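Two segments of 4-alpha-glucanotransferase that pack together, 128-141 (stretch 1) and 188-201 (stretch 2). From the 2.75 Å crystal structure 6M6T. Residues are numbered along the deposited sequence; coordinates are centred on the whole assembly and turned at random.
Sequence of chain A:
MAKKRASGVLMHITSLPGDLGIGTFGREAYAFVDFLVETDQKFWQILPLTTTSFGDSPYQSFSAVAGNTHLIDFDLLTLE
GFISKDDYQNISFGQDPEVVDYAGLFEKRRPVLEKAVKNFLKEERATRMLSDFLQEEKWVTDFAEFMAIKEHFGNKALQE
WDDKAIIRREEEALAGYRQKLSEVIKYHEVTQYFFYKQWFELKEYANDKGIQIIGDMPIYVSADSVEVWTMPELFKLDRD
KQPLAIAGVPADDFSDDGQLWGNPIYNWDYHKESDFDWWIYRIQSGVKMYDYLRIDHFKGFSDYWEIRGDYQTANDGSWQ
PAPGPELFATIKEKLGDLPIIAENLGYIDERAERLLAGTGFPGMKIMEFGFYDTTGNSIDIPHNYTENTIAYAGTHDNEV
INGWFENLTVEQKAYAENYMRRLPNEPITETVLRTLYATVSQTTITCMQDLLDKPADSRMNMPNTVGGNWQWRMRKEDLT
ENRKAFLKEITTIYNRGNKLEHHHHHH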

# COMPACT_ATOMS: atom_id res chain seq x y z
N ARG A 128 0.90 30.43 -9.01
CA ARG A 128 -0.51 30.22 -9.36
C ARG A 128 -0.80 28.81 -9.86
O ARG A 128 -1.97 28.47 -10.01
CB ARG A 128 -0.98 31.22 -10.42
CG ARG A 128 -2.46 31.58 -10.26
CD ARG A 128 -3.06 32.12 -11.54
NE ARG A 128 -4.49 32.40 -11.42
CZ ARG A 128 -5.43 31.46 -11.31
NH1 ARG A 128 -6.70 31.82 -11.21
NH2 ARG A 128 -5.10 30.18 -11.30
N MET A 129 0.23 28.01 -10.13
CA MET A 129 0.03 26.58 -10.34
C MET A 129 0.02 25.85 -9.01
O MET A 129 -0.85 25.01 -8.76
CB MET A 129 1.13 26.01 -11.25
CG MET A 129 1.38 26.81 -12.53
SD MET A 129 2.54 26.09 -13.73
CE MET A 129 3.24 24.74 -12.80
N LEU A 130 0.96 26.21 -8.12
CA LEU A 130 1.05 25.53 -6.83
C LEU A 130 -0.19 25.79 -5.98
O LEU A 130 -0.71 24.88 -5.32
CB LEU A 130 2.31 25.98 -6.11
CG LEU A 130 2.44 25.61 -4.63
CD1 LEU A 130 2.35 24.10 -4.43
CD2 LEU A 130 3.76 26.14 -4.08
N SER A 131 -0.69 27.03 -5.99
CA SER A 131 -1.87 27.34 -5.19
C SER A 131 -3.12 26.72 -5.80
O SER A 131 -3.96 26.17 -5.07
CB SER A 131 -2.02 28.86 -5.04
OG SER A 131 -2.97 29.40 -5.95
N ASP A 132 -3.25 26.77 -7.13
CA ASP A 132 -4.31 26.03 -7.80
C ASP A 132 -4.28 24.55 -7.44
O ASP A 132 -5.31 23.87 -7.50
CB ASP A 132 -4.20 26.20 -9.31
CG ASP A 132 -5.32 27.04 -9.90
OD1 ASP A 132 -6.33 27.29 -9.19
OD2 ASP A 132 -5.21 27.42 -11.09
N PHE A 133 -3.10 24.02 -7.09
CA PHE A 133 -2.99 22.65 -6.59
C PHE A 133 -3.49 22.54 -5.14
O PHE A 133 -4.28 21.65 -4.81
CB PHE A 133 -1.54 22.18 -6.70
CG PHE A 133 -1.27 20.88 -5.99
CD1 PHE A 133 -1.82 19.69 -6.45
CD2 PHE A 133 -0.47 20.86 -4.86
CE1 PHE A 133 -1.56 18.50 -5.80
CE2 PHE A 133 -0.21 19.67 -4.20
CZ PHE A 133 -0.76 18.49 -4.67
N LEU A 134 -3.03 23.44 -4.26
CA LEU A 134 -3.42 23.36 -2.84
C LEU A 134 -4.92 23.52 -2.65
O LEU A 134 -5.45 23.15 -1.59
CB LEU A 134 -2.68 24.40 -2.01
CG LEU A 134 -1.16 24.33 -2.06
CD1 LEU A 134 -0.58 25.60 -1.47
CD2 LEU A 134 -0.66 23.11 -1.34
N GLN A 135 -5.61 24.09 -3.64
CA GLN A 135 -7.04 24.27 -3.50
C GLN A 135 -7.79 22.95 -3.70
O GLN A 135 -8.86 22.76 -3.12
CB GLN A 135 -7.54 25.35 -4.47
CG GLN A 135 -8.98 25.76 -4.17
CD GLN A 135 -9.32 27.18 -4.56
OE1 GLN A 135 -8.59 27.83 -5.33
NE2 GLN A 135 -10.44 27.69 -4.03
N GLU A 136 -7.25 22.03 -4.50
CA GLU A 136 -7.86 20.73 -4.68
C GLU A 136 -7.39 19.70 -3.68
O GLU A 136 -8.12 18.76 -3.36
CB GLU A 136 -7.62 20.22 -6.12
CG GLU A 136 -8.08 21.20 -7.21
CD GLU A 136 -7.50 20.94 -8.59
OE1 GLU A 136 -6.77 21.82 -9.09
OE2 GLU A 136 -7.79 19.86 -9.17
N GLU A 137 -6.16 19.82 -3.19
CA GLU A 137 -5.67 19.00 -2.09
C GLU A 137 -5.40 19.95 -0.93
O GLU A 137 -4.29 20.46 -0.75
CB GLU A 137 -4.41 18.20 -2.49
CG GLU A 137 -4.44 17.65 -3.91
CD GLU A 137 -5.35 16.43 -4.08
OE1 GLU A 137 -5.95 15.98 -3.07
OE2 GLU A 137 -5.47 15.93 -5.23
N LYS A 138 -6.43 20.23 -0.13
CA LYS A 138 -6.32 21.27 0.89
C LYS A 138 -5.50 20.82 2.10
O LYS A 138 -5.06 21.67 2.87
CB LYS A 138 -7.72 21.73 1.31
CG LYS A 138 -8.55 22.24 0.14
CD LYS A 138 -9.59 23.27 0.58
CE LYS A 138 -10.09 24.05 -0.63
NZ LYS A 138 -11.46 24.61 -0.49
N TRP A 139 -5.27 19.51 2.26
CA TRP A 139 -4.51 18.92 3.37
C TRP A 139 -3.02 19.14 3.26
O TRP A 139 -2.30 18.70 4.17
CB TRP A 139 -4.75 17.40 3.43
CG TRP A 139 -4.42 16.73 2.10
CD1 TRP A 139 -5.30 16.38 1.11
CD2 TRP A 139 -3.11 16.38 1.59
NE1 TRP A 139 -4.63 15.82 0.05
CE2 TRP A 139 -3.29 15.81 0.32
CE3 TRP A 139 -1.81 16.48 2.11
CZ2 TRP A 139 -2.23 15.36 -0.45
CZ3 TRP A 139 -0.77 16.03 1.35
CH2 TRP A 139 -0.98 15.47 0.09
N VAL A 140 -2.53 19.74 2.18
CA VAL A 140 -1.10 19.67 1.89
C VAL A 140 -0.30 20.46 2.90
O VAL A 140 0.60 19.93 3.54
CB VAL A 140 -0.79 20.13 0.45
CG1 VAL A 140 0.70 20.06 0.21
CG2 VAL A 140 -1.48 19.25 -0.55
N THR A 141 -0.66 21.74 3.09
CA THR A 141 0.21 22.66 3.82
C THR A 141 0.47 22.21 5.25
O THR A 141 1.58 22.37 5.77
CB THR A 141 -0.37 24.08 3.79
OG1 THR A 141 -1.59 24.13 4.54
CG2 THR A 141 -0.66 24.51 2.37
N HIS A 188 8.13 20.99 0.82
CA HIS A 188 7.31 19.78 0.93
C HIS A 188 5.99 19.94 0.21
O HIS A 188 5.46 18.96 -0.34
CB HIS A 188 7.06 19.44 2.39
CG HIS A 188 8.25 18.88 3.09
ND1 HIS A 188 8.68 17.58 2.93
CD2 HIS A 188 9.09 19.44 4.00
CE1 HIS A 188 9.74 17.36 3.69
NE2 HIS A 188 10.01 18.48 4.35
N GLU A 189 5.44 21.16 0.20
CA GLU A 189 4.28 21.44 -0.65
C GLU A 189 4.59 21.12 -2.10
O GLU A 189 3.81 20.45 -2.79
CB GLU A 189 3.86 22.90 -0.53
CG GLU A 189 2.67 23.09 0.37
CD GLU A 189 2.70 24.40 1.13
OE1 GLU A 189 2.98 25.48 0.53
OE2 GLU A 189 2.46 24.33 2.36
N VAL A 190 5.74 21.60 -2.58
CA VAL A 190 6.06 21.47 -3.99
C VAL A 190 6.36 20.01 -4.33
O VAL A 190 5.97 19.51 -5.40
CB VAL A 190 7.22 22.42 -4.35
CG1 VAL A 190 7.78 22.12 -5.74
CG2 VAL A 190 6.76 23.89 -4.29
N THR A 191 7.03 19.29 -3.43
CA THR A 191 7.23 17.87 -3.71
C THR A 191 5.89 17.13 -3.76
O THR A 191 5.72 16.23 -4.59
CB THR A 191 8.18 17.23 -2.69
OG1 THR A 191 7.71 17.46 -1.35
CG2 THR A 191 9.58 17.79 -2.86
N GLN A 192 4.91 17.52 -2.93
CA GLN A 192 3.59 16.90 -3.06
C GLN A 192 2.95 17.24 -4.40
O GLN A 192 2.29 16.39 -5.02
CB GLN A 192 2.68 17.31 -1.89
CG GLN A 192 2.96 16.57 -0.56
CD GLN A 192 3.08 15.05 -0.70
OE1 GLN A 192 2.12 14.35 -1.05
NE2 GLN A 192 4.27 14.53 -0.41
N TYR A 193 3.17 18.47 -4.89
CA TYR A 193 2.66 18.85 -6.20
C TYR A 193 3.27 17.99 -7.30
O TYR A 193 2.57 17.54 -8.22
CB TYR A 193 2.94 20.33 -6.46
CG TYR A 193 2.75 20.77 -7.91
CD1 TYR A 193 1.49 21.05 -8.43
CD2 TYR A 193 3.85 20.91 -8.77
CE1 TYR A 193 1.32 21.44 -9.75
CE2 TYR A 193 3.69 21.30 -10.09
CZ TYR A 193 2.42 21.57 -10.58
OH TYR A 193 2.25 21.96 -11.88
N PHE A 194 4.58 17.74 -7.20
CA PHE A 194 5.26 16.87 -8.16
C PHE A 194 4.65 15.48 -8.15
O PHE A 194 4.31 14.93 -9.21
CB PHE A 194 6.74 16.76 -7.81
CG PHE A 194 7.51 17.97 -8.13
CD1 PHE A 194 7.17 18.75 -9.22
CD2 PHE A 194 8.60 18.32 -7.36
CE1 PHE A 194 7.88 19.87 -9.53
CE2 PHE A 194 9.31 19.44 -7.66
CZ PHE A 194 8.96 20.22 -8.75
N PHE A 195 4.58 14.88 -6.96
CA PHE A 195 3.95 13.58 -6.80
C PHE A 195 2.64 13.52 -7.55
O PHE A 195 2.44 12.66 -8.41
CB PHE A 195 3.71 13.28 -5.33
CG PHE A 195 3.41 11.84 -5.07
CD1 PHE A 195 2.11 11.36 -5.17
CD2 PHE A 195 4.43 10.95 -4.75
CE1 PHE A 195 1.83 10.02 -4.94
CE2 PHE A 195 4.17 9.61 -4.52
CZ PHE A 195 2.87 9.14 -4.61
N TYR A 196 1.71 14.42 -7.21
CA TYR A 196 0.37 14.27 -7.75
C TYR A 196 0.35 14.50 -9.26
O TYR A 196 -0.33 13.77 -9.98
CB TYR A 196 -0.60 15.19 -7.02
CG TYR A 196 -1.13 14.52 -5.78
CD1 TYR A 196 -0.28 14.19 -4.73
CD2 TYR A 196 -2.48 14.17 -5.68
CE1 TYR A 196 -0.75 13.56 -3.59
CE2 TYR A 196 -2.97 13.53 -4.54
CZ TYR A 196 -2.09 13.22 -3.50
OH TYR A 196 -2.53 12.59 -2.37
N LYS A 197 1.10 15.50 -9.76
CA LYS A 197 1.19 15.73 -11.20
C LYS A 197 1.64 14.47 -11.94
O LYS A 197 0.96 13.99 -12.87
CB LYS A 197 2.14 16.91 -11.46
CG LYS A 197 2.13 17.51 -12.86
CD LYS A 197 3.56 17.68 -13.38
CE LYS A 197 3.72 18.93 -14.24
NZ LYS A 197 2.65 19.00 -15.27
N GLN A 198 2.76 13.88 -11.50
CA GLN A 198 3.29 12.67 -12.14
C GLN A 198 2.36 11.48 -11.98
O GLN A 198 2.08 10.75 -12.95
CB GLN A 198 4.68 12.36 -11.58
CG GLN A 198 5.59 13.58 -11.68
CD GLN A 198 7.06 13.27 -11.83
OE1 GLN A 198 7.54 12.22 -11.40
NE2 GLN A 198 7.80 14.20 -12.42
N TRP A 199 1.85 11.27 -10.76
CA TRP A 199 0.98 10.13 -10.51
C TRP A 199 -0.28 10.19 -11.35
O TRP A 199 -0.72 9.18 -11.89
CB TRP A 199 0.60 10.03 -9.03
CG TRP A 199 -0.62 9.18 -8.94
CD1 TRP A 199 -1.92 9.59 -8.84
CD2 TRP A 199 -0.65 7.76 -9.05
NE1 TRP A 199 -2.76 8.50 -8.86
CE2 TRP A 199 -2.00 7.36 -8.99
CE3 TRP A 199 0.33 6.78 -9.19
CZ2 TRP A 199 -2.38 6.04 -9.06
CZ3 TRP A 199 -0.05 5.46 -9.25
CH2 TRP A 199 -1.40 5.10 -9.18
N PHE A 200 -0.91 11.36 -11.45
CA PHE A 200 -2.14 11.41 -12.22
C PHE A 200 -1.87 11.32 -13.71
O PHE A 200 -2.69 10.79 -14.46
CB PHE A 200 -2.95 12.65 -11.83
CG PHE A 200 -3.83 12.42 -10.60
CD1 PHE A 200 -4.76 11.38 -10.58
CD2 PHE A 200 -3.69 13.21 -9.46
CE1 PHE A 200 -5.54 11.14 -9.48
CE2 PHE A 200 -4.47 12.99 -8.36
CZ PHE A 200 -5.41 11.95 -8.36
N GLU A 201 -0.69 11.77 -14.16
CA GLU A 201 -0.27 11.46 -15.52
C GLU A 201 -0.24 9.95 -15.76
O GLU A 201 -0.77 9.45 -16.76
CB GLU A 201 1.10 12.06 -15.81
CG GLU A 201 1.04 13.45 -16.43
CD GLU A 201 2.39 14.16 -16.34
OE1 GLU A 201 2.40 15.42 -16.41
OE2 GLU A 201 3.41 13.45 -16.18

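What holds the first stretch, a helix and the turn that follows it, against the helix of the second? Packing does the work: no hydrogen bond or salt bridge joins the two stretches, and together they bury 661 Å². The helical part of stretch 1 crosses the helix of stretch 2 at 76°, with an axial closest approach of 10.3 Å, so it can touch its partner over only a limited length. The turn from Glu-137 to Val-140 and the residues around it extend the contact. Three residues cover the most surface: Glu-189, Tyr-193 and Phe-133.

How does a glutamate come to fill a hollow between helices? The side chain of Glu-189 leaves the backbone sideways, but its end comes nearer to the other stretch and sits as a knob among Leu-130, Leu-134, Val-140 and Thr-141. Its aliphatic part suits the apolar lining: Glu-189 CG lies 3.7 Å from Leu-134 CD2 and 3.6 Å from Val-140 CG1. At the carboxylate, Glu-189 OE2 is 3.1 Å from Thr-141 CG2, a contact with a methyl group. Its other oxygen, OE1, is hydrogen-bonded to a residue just outside the stretches, so burial does not leave the acid without a polar partner.

Why do Phe-133 and Tyr-193 fit so closely? Their CA atoms are 6.8 Å apart, and Phe-133, with chi1 in the t well, lays a ring face over the backbone of the second stretch's helix. Tyr-193 CA stands 3.9 Å from the centroid of that ring, 22° off its normal, in a CH-pi contact. The Tyr-193 ring turns its edge toward the face of Phe-133, with centroids 5.5 Å apart and planes at 77°; Tyr-193 CD1 also meets Phe-133 CB at 3.7 Å. Farther out, Tyr-193 OH lies 3.1 Å from Met-129 CE, at the partly exposed margin. Leu-130 fills in beside them, its CD2 meeting Val-190 CG2 at 3.8 Å.

What extends the contact past Phe-133? Tyr-196, one helical turn on from Gln-192, points toward the first stretch, and its CB lies 3.7 Å from Phe-133 CE1. The indole of Trp-139 packs obliquely against the Tyr-196 ring, bringing Trp-139 CZ2 to 3.7 Å from Tyr-196 CZ. A weak hydrogen bond from Trp-139 NE1 to Glu-137 OE1, 3.4 Å long, links the indole to the carboxylate. Tyr-196 OH and the amide of Gln-192 find their hydrogen bonds elsewhere in the structure, which lets these polar groups be buried here.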